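Local coordinates for protein Cag38821 (Sulfolobus islandicus rod-shaped virus 1, PDB 2X48) that is of unknown function but probably binds DNA through a small helix-turn-helix domain, at residues A[3-8]-A[39-44]; A[22-27]-A[49-54]. One frame throughout, in Å; residues are numbered along the deposited sequence.

From the N terminus the chain runs through the hairpin of strands 3-7 and 10-14, then helix 17-29, then the helix-turn-helix pair 34-41 and 45-52. Contact 1 brings segment 39-44 back to the first strand and closes a loop of 30 residues. Contact 2 starts inside that loop, on helix 17-29, and closes at the C-terminal end of the chain, with 21 residues between its segments, so the two loops cross rather than nest. The centres of contact 1 and contact 2 are about 13 Å apart, on opposite sides of the chain's centre. Leu41 of contact 1 packs on Val23 and Ala24 of contact 2, which joins hairpin, middle helix and helix-turn-helix into one small domain.

Contact 1: A[3-8]-A[39-44]; sequences KEIQVQ and NALGVS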
loop_
_atom_site.group_PDB
_atom_site.type_symbol
_atom_site.label_atom_id
_atom_site.label_comp_id
_atom_site.label_asym_id
_atom_site.label_seq_id
_atom_site.Cartn_x
_atom_site.Cartn_y
_atom_site.Cartn_z
ATOM N N LYS A 3 10.935 -1.014 6.329
ATOM C CA LYS A 3 10.258 0.270 6.108
ATOM C C LYS A 3 8.879 0.286 6.791
ATOM O O LYS A 3 8.150 -0.707 6.747
ATOM C CB LYS A 3 10.162 0.483 4.586
ATOM C CG LYS A 3 9.060 1.371 4.026
ATOM C CD LYS A 3 9.147 1.352 2.477
ATOM C CE LYS A 3 7.956 2.031 1.784
ATOM N NZ LYS A 3 7.997 1.942 0.295
ATOM N N GLU A 4 8.526 1.403 7.425
ATOM C CA GLU A 4 7.265 1.510 8.179
ATOM C C GLU A 4 6.320 2.580 7.606
ATOM O O GLU A 4 6.682 3.748 7.528
ATOM C CB GLU A 4 7.569 1.821 9.643
ATOM C CG GLU A 4 6.367 1.731 10.562
ATOM C CD GLU A 4 6.611 2.369 11.918
ATOM O OE1 GLU A 4 7.624 2.043 12.583
ATOM O OE2 GLU A 4 5.772 3.201 12.314
ATOM N N ILE A 5 5.102 2.179 7.247
ATOM C CA ILE A 5 4.140 3.074 6.581
ATOM C C ILE A 5 3.027 3.548 7.529
ATOM O O ILE A 5 2.308 2.739 8.112
ATOM C CB ILE A 5 3.501 2.366 5.357
ATOM C CG1 ILE A 5 4.616 1.883 4.410
ATOM C CG2 ILE A 5 2.515 3.293 4.662
ATOM C CD1 ILE A 5 4.169 1.462 3.052
ATOM N N GLN A 6 2.885 4.861 7.681
ATOM C CA GLN A 6 1.901 5.427 8.617
ATOM C C GLN A 6 0.712 6.033 7.881
ATOM O O GLN A 6 0.853 7.013 7.139
ATOM C CB GLN A 6 2.545 6.463 9.558
ATOM C CG GLN A 6 1.536 7.441 10.182
ATOM C CD GLN A 6 1.776 7.719 11.648
ATOM O OE1 GLN A 6 2.689 8.470 12.021
ATOM N NE2 GLN A 6 0.935 7.129 12.497
ATOM N N VAL A 7 -0.455 5.426 8.106
ATOM C CA VAL A 7 -1.744 5.943 7.633
ATOM C C VAL A 7 -2.679 6.084 8.828
ATOM O O VAL A 7 -3.053 5.081 9.435
ATOM C CB VAL A 7 -2.390 4.996 6.600
ATOM C CG1 VAL A 7 -3.853 5.392 6.331
ATOM C CG2 VAL A 7 -1.583 4.997 5.309
ATOM N N GLN A 8 -3.058 7.320 9.152
ATOM C CA GLN A 8 -3.939 7.600 10.295
ATOM C C GLN A 8 -3.368 6.933 11.547
ATOM O O GLN A 8 -2.198 7.153 11.853
ATOM C CB GLN A 8 -5.390 7.174 10.004
ATOM C CG GLN A 8 -6.093 8.014 8.923
ATOM C CD GLN A 8 -6.626 9.368 9.438
ATOM O OE1 GLN A 8 -6.060 9.981 10.351
ATOM N NE2 GLN A 8 -7.720 9.831 8.843
ATOM N N ASN A 39 1.238 6.975 -3.327
ATOM C CA ASN A 39 2.055 7.883 -2.529
ATOM C C ASN A 39 2.379 7.310 -1.161
ATOM O O ASN A 39 3.485 7.499 -0.663
ATOM C CB ASN A 39 1.393 9.258 -2.387
ATOM C CG ASN A 39 1.666 10.150 -3.582
ATOM O OD1 ASN A 39 0.911 10.135 -4.555
ATOM N ND2 ASN A 39 2.772 10.906 -3.534
ATOM N N ALA A 40 1.420 6.614 -0.557
ATOM C CA ALA A 40 1.615 6.046 0.775
ATOM C C ALA A 40 2.700 4.960 0.798
ATOM O O ALA A 40 3.439 4.847 1.779
ATOM C CB ALA A 40 0.305 5.494 1.313
ATOM N N LEU A 41 2.792 4.192 -0.290
ATOM C CA LEU A 41 3.688 3.031 -0.391
ATOM C C LEU A 41 4.994 3.319 -1.153
ATOM O O LEU A 41 5.946 2.530 -1.091
ATOM C CB LEU A 41 2.964 1.862 -1.081
ATOM C CG LEU A 41 1.653 1.332 -0.484
ATOM C CD1 LEU A 41 1.207 0.086 -1.217
ATOM C CD2 LEU A 41 1.798 1.040 0.985
ATOM N N GLY A 42 5.038 4.427 -1.886
ATOM C CA GLY A 42 6.238 4.797 -2.631
ATOM C C GLY A 42 6.418 4.008 -3.912
ATOM O O GLY A 42 7.545 3.782 -4.363
ATOM N N VAL A 43 5.297 3.598 -4.498
ATOM C CA VAL A 43 5.280 2.937 -5.799
ATOM C C VAL A 43 4.437 3.751 -6.785
ATOM O O VAL A 43 3.898 4.805 -6.437
ATOM C CB VAL A 43 4.737 1.491 -5.698
ATOM C CG1 VAL A 43 5.605 0.669 -4.763
ATOM C CG2 VAL A 43 3.281 1.483 -5.244
ATOM N N SER A 44 4.352 3.265 -8.020
ATOM C CA SER A 44 3.556 3.917 -9.056
ATOM C C SER A 44 2.104 3.461 -8.989
ATOM O O SER A 44 1.778 2.464 -8.351
ATOM C CB SER A 44 4.129 3.623 -10.442
ATOM O OG SER A 44 3.995 2.254 -10.769
#
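Lys3, Ile5 and Val7, alternate residues of strand 3-7, meet Ala40 and Leu41 at the C-terminal end of helix 34-41, the first helix of a helix-turn-helix whose second helix is 45-52. The N-terminal hairpin is thereby laid against the place where the chain leaves that helix to make the turn.

Lys3 reaches furthest. Its CG lies anti to the backbone N (chi1 155°), and beyond CG the chain is fully extended, which carries the ammonium group across to the last carbonyl of the helix. NZ donates a hydrogen bond to Leu41 O, modelled at 2.5 Å, a short value on which little can rest at this resolution. The C=O...NZ angle is 143°, and the amine sits above the carbonyl plane. The ammonium group probably interacts favourably with the partial negative charge of the helix's C-terminal end. Gly42, the next residue, has a positive phi and takes the chain out of the helix.

Ile5 makes a two-pronged contact. With chi1 at -56°, CG1 is anti to the carbonyl carbon and CG2 anti to the backbone N, and CD1 is carried on beyond CG1. CG2 faces the backbone of the helix, 3.4 Å from Ala40 O, and CD1 is 3.7 Å from the same oxygen. Leu41 CB points away from the strand, yet of its two methyls CD2 is turned toward Ile5 CD1, where the side chains cross at about a right angle; the modelled spacing is doubtful. The same leucine packs on Leu20, Val23 and Ala24 of helix 17-29, so the apolar layer runs from the hairpin into the middle helix.

Val7, which also touches Leu27 and Tyr32, makes a looser, purely apolar contact: its CG2 stands 4.4 Å from Ala40 CB.

Contact 2: A[22-27]-A[49-54]; sequences SVAHEL and RRYLES
His25 and Ala24 of helix 17-29 face Tyr51, Leu52 and Ser54, near the C-terminal end of helix 45-52, the second helix of the helix-turn-helix. In this motif the second helix is normally the recognition helix, and here its C-terminal end is held against the helix that precedes the motif.

The polar part centres on one carbonyl. His25 has CG anti to its own carbonyl carbon (chi1 -72°), and the ring is directed across to the other helix, with NE2 leading. NE2 donates to Tyr51 O at 2.9 Å, with an N-H...O angle of 139°; the oxygen lies near the ring plane but tilted from it, and NE2 stands 35° out of the carbonyl plane. Tyr51 O also accepts from Ser54 N, which approaches from the opposite face, so two donors grip it. Ser54 O is near the ring as well, 3.1 Å from His25 NE2, but the angle is too poor for a hydrogen bond.

The apolar part lies beside it. Ala24 CB is 4.0 Å from Tyr51 CB and equally close to CD2 of that ring, while Ile37 of helix 34-41 also touches this alanine. The Tyr51 side chain also touches Leu20 and Val21, and its OH is hydrogen-bonded to Glu17 OE2, so its far end is tied to helix 17-29 as well. Leu52 reaches across with a single methyl: CD2 packs 4.1 Å from Ala24 CB, lies at the edge of the His25 imidazole, and makes a methyl-to-carbonyl van der Waals contact with Ala24 O at 3.6 Å.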
loop_
_atom_site.group_PDB
_atom_site.type_symbol
_atom_site.label_atom_id
_atom_site.label_comp_id
_atom_site.label_asym_id
_atom_site.label_seq_id
_atom_site.Cartn_x
_atom_site.Cartn_y
_atom_site.Cartn_z
ATOM N N SER A 22 -0.316 -6.522 0.559
ATOM C CA SER A 22 -1.220 -6.604 1.700
ATOM C C SER A 22 -1.680 -5.237 2.194
ATOM O O SER A 22 -2.866 -5.048 2.458
ATOM C CB SER A 22 -0.575 -7.371 2.842
ATOM O OG SER A 22 -0.669 -8.765 2.626
ATOM N N VAL A 23 -0.754 -4.287 2.310
ATOM C CA VAL A 23 -1.110 -2.927 2.728
ATOM C C VAL A 23 -2.002 -2.257 1.678
ATOM O O VAL A 23 -2.995 -1.609 2.014
ATOM C CB VAL A 23 0.135 -2.065 2.976
ATOM C CG1 VAL A 23 -0.257 -0.606 3.247
ATOM C CG2 VAL A 23 0.924 -2.620 4.152
ATOM N N ALA A 24 -1.655 -2.437 0.408
ATOM C CA ALA A 24 -2.440 -1.906 -0.689
ATOM C C ALA A 24 -3.871 -2.375 -0.545
ATOM O O ALA A 24 -4.797 -1.566 -0.615
ATOM C CB ALA A 24 -1.865 -2.357 -2.028
ATOM N N HIS A 25 -4.046 -3.681 -0.334
ATOM C CA HIS A 25 -5.389 -4.278 -0.157
ATOM C C HIS A 25 -6.151 -3.649 1.003
ATOM O O HIS A 25 -7.346 -3.378 0.867
ATOM C CB HIS A 25 -5.330 -5.799 0.073
ATOM C CG HIS A 25 -4.976 -6.595 -1.147
ATOM N ND1 HIS A 25 -4.585 -7.918 -1.080
ATOM C CD2 HIS A 25 -4.943 -6.260 -2.460
ATOM C CE1 HIS A 25 -4.339 -8.363 -2.300
ATOM N NE2 HIS A 25 -4.548 -7.377 -3.155
ATOM N N GLU A 26 -5.476 -3.436 2.135
ATOM C CA GLU A 26 -6.123 -2.818 3.305
ATOM C C GLU A 26 -6.544 -1.384 3.023
ATOM O O GLU A 26 -7.628 -0.958 3.412
ATOM C CB GLU A 26 -5.231 -2.841 4.557
ATOM C CG GLU A 26 -5.423 -4.073 5.452
ATOM C CD GLU A 26 -5.320 -3.781 6.956
ATOM O OE1 GLU A 26 -5.072 -4.754 7.700
ATOM O OE2 GLU A 26 -5.494 -2.611 7.403
ATOM N N LEU A 27 -5.683 -0.631 2.367
ATOM C CA LEU A 27 -5.963 0.784 2.166
ATOM C C LEU A 27 -7.125 0.961 1.182
ATOM O O LEU A 27 -7.962 1.855 1.345
ATOM C CB LEU A 27 -4.701 1.523 1.714
ATOM C CG LEU A 27 -3.567 1.541 2.743
ATOM C CD1 LEU A 27 -2.290 2.123 2.127
ATOM C CD2 LEU A 27 -3.955 2.318 4.009
ATOM N N ARG A 49 -2.363 -0.724 -9.182
ATOM C CA ARG A 49 -3.446 -1.350 -9.942
ATOM C C ARG A 49 -3.218 -2.861 -10.040
ATOM O O ARG A 49 -4.146 -3.634 -9.820
ATOM C CB ARG A 49 -3.617 -0.707 -11.330
ATOM C CG ARG A 49 -4.086 0.760 -11.279
ATOM C CD ARG A 49 -4.777 1.246 -12.548
ATOM N NE ARG A 49 -3.988 1.032 -13.767
ATOM C CZ ARG A 49 -3.007 1.827 -14.207
ATOM N NH1 ARG A 49 -2.365 1.523 -15.332
ATOM N NH2 ARG A 49 -2.655 2.918 -13.530
ATOM N N ARG A 50 -1.985 -3.273 -10.340
ATOM C CA ARG A 50 -1.605 -4.695 -10.318
ATOM C C ARG A 50 -1.887 -5.325 -8.965
ATOM O O ARG A 50 -2.374 -6.449 -8.882
ATOM C CB ARG A 50 -0.111 -4.878 -10.579
ATOM C CG ARG A 50 0.361 -4.583 -11.973
ATOM C CD ARG A 50 1.900 -4.508 -11.997
ATOM N NE ARG A 50 2.491 -4.865 -13.291
ATOM C CZ ARG A 50 3.794 -4.795 -13.565
ATOM N NH1 ARG A 50 4.656 -4.371 -12.636
ATOM N NH2 ARG A 50 4.244 -5.147 -14.772
ATOM N N TYR A 51 -1.536 -4.611 -7.904
ATOM C CA TYR A 51 -1.698 -5.139 -6.555
ATOM C C TYR A 51 -3.157 -5.402 -6.230
ATOM O O TYR A 51 -3.485 -6.434 -5.657
ATOM C CB TYR A 51 -1.116 -4.181 -5.512
ATOM C CG TYR A 51 0.394 -4.018 -5.515
ATOM C CD1 TYR A 51 1.229 -4.890 -6.219
ATOM C CD2 TYR A 51 0.989 -3.005 -4.766
ATOM C CE1 TYR A 51 2.605 -4.736 -6.195
ATOM C CE2 TYR A 51 2.359 -2.844 -4.733
ATOM C CZ TYR A 51 3.164 -3.711 -5.451
ATOM O OH TYR A 51 4.528 -3.552 -5.415
ATOM N N LEU A 52 -4.029 -4.479 -6.619
ATOM C CA LEU A 52 -5.444 -4.551 -6.264
ATOM C C LEU A 52 -6.221 -5.577 -7.077
ATOM O O LEU A 52 -7.352 -5.899 -6.725
ATOM C CB LEU A 52 -6.109 -3.175 -6.389
ATOM C CG LEU A 52 -5.508 -2.066 -5.523
ATOM C CD1 LEU A 52 -6.317 -0.806 -5.671
ATOM C CD2 LEU A 52 -5.435 -2.488 -4.072
ATOM N N GLU A 53 -5.623 -6.101 -8.145
ATOM C CA GLU A 53 -6.264 -7.171 -8.922
ATOM C C GLU A 53 -5.889 -8.576 -8.411
ATOM O O GLU A 53 -6.119 -9.566 -9.110
ATOM C CB GLU A 53 -5.959 -7.019 -10.426
ATOM C CG GLU A 53 -4.533 -7.356 -10.876
ATOM C CD GLU A 53 -4.342 -7.223 -12.384
ATOM O OE1 GLU A 53 -4.033 -8.238 -13.049
ATOM O OE2 GLU A 53 -4.507 -6.101 -12.907
ATOM N N SER A 54 -5.335 -8.656 -7.194
ATOM C CA SER A 54 -4.887 -9.931 -6.596
ATOM C C SER A 54 -5.752 -10.326 -5.391
ATOM O O SER A 54 -6.281 -9.467 -4.673
ATOM C CB SER A 54 -3.414 -9.833 -6.158
ATOM O OG SER A 54 -2.549 -9.527 -7.245
#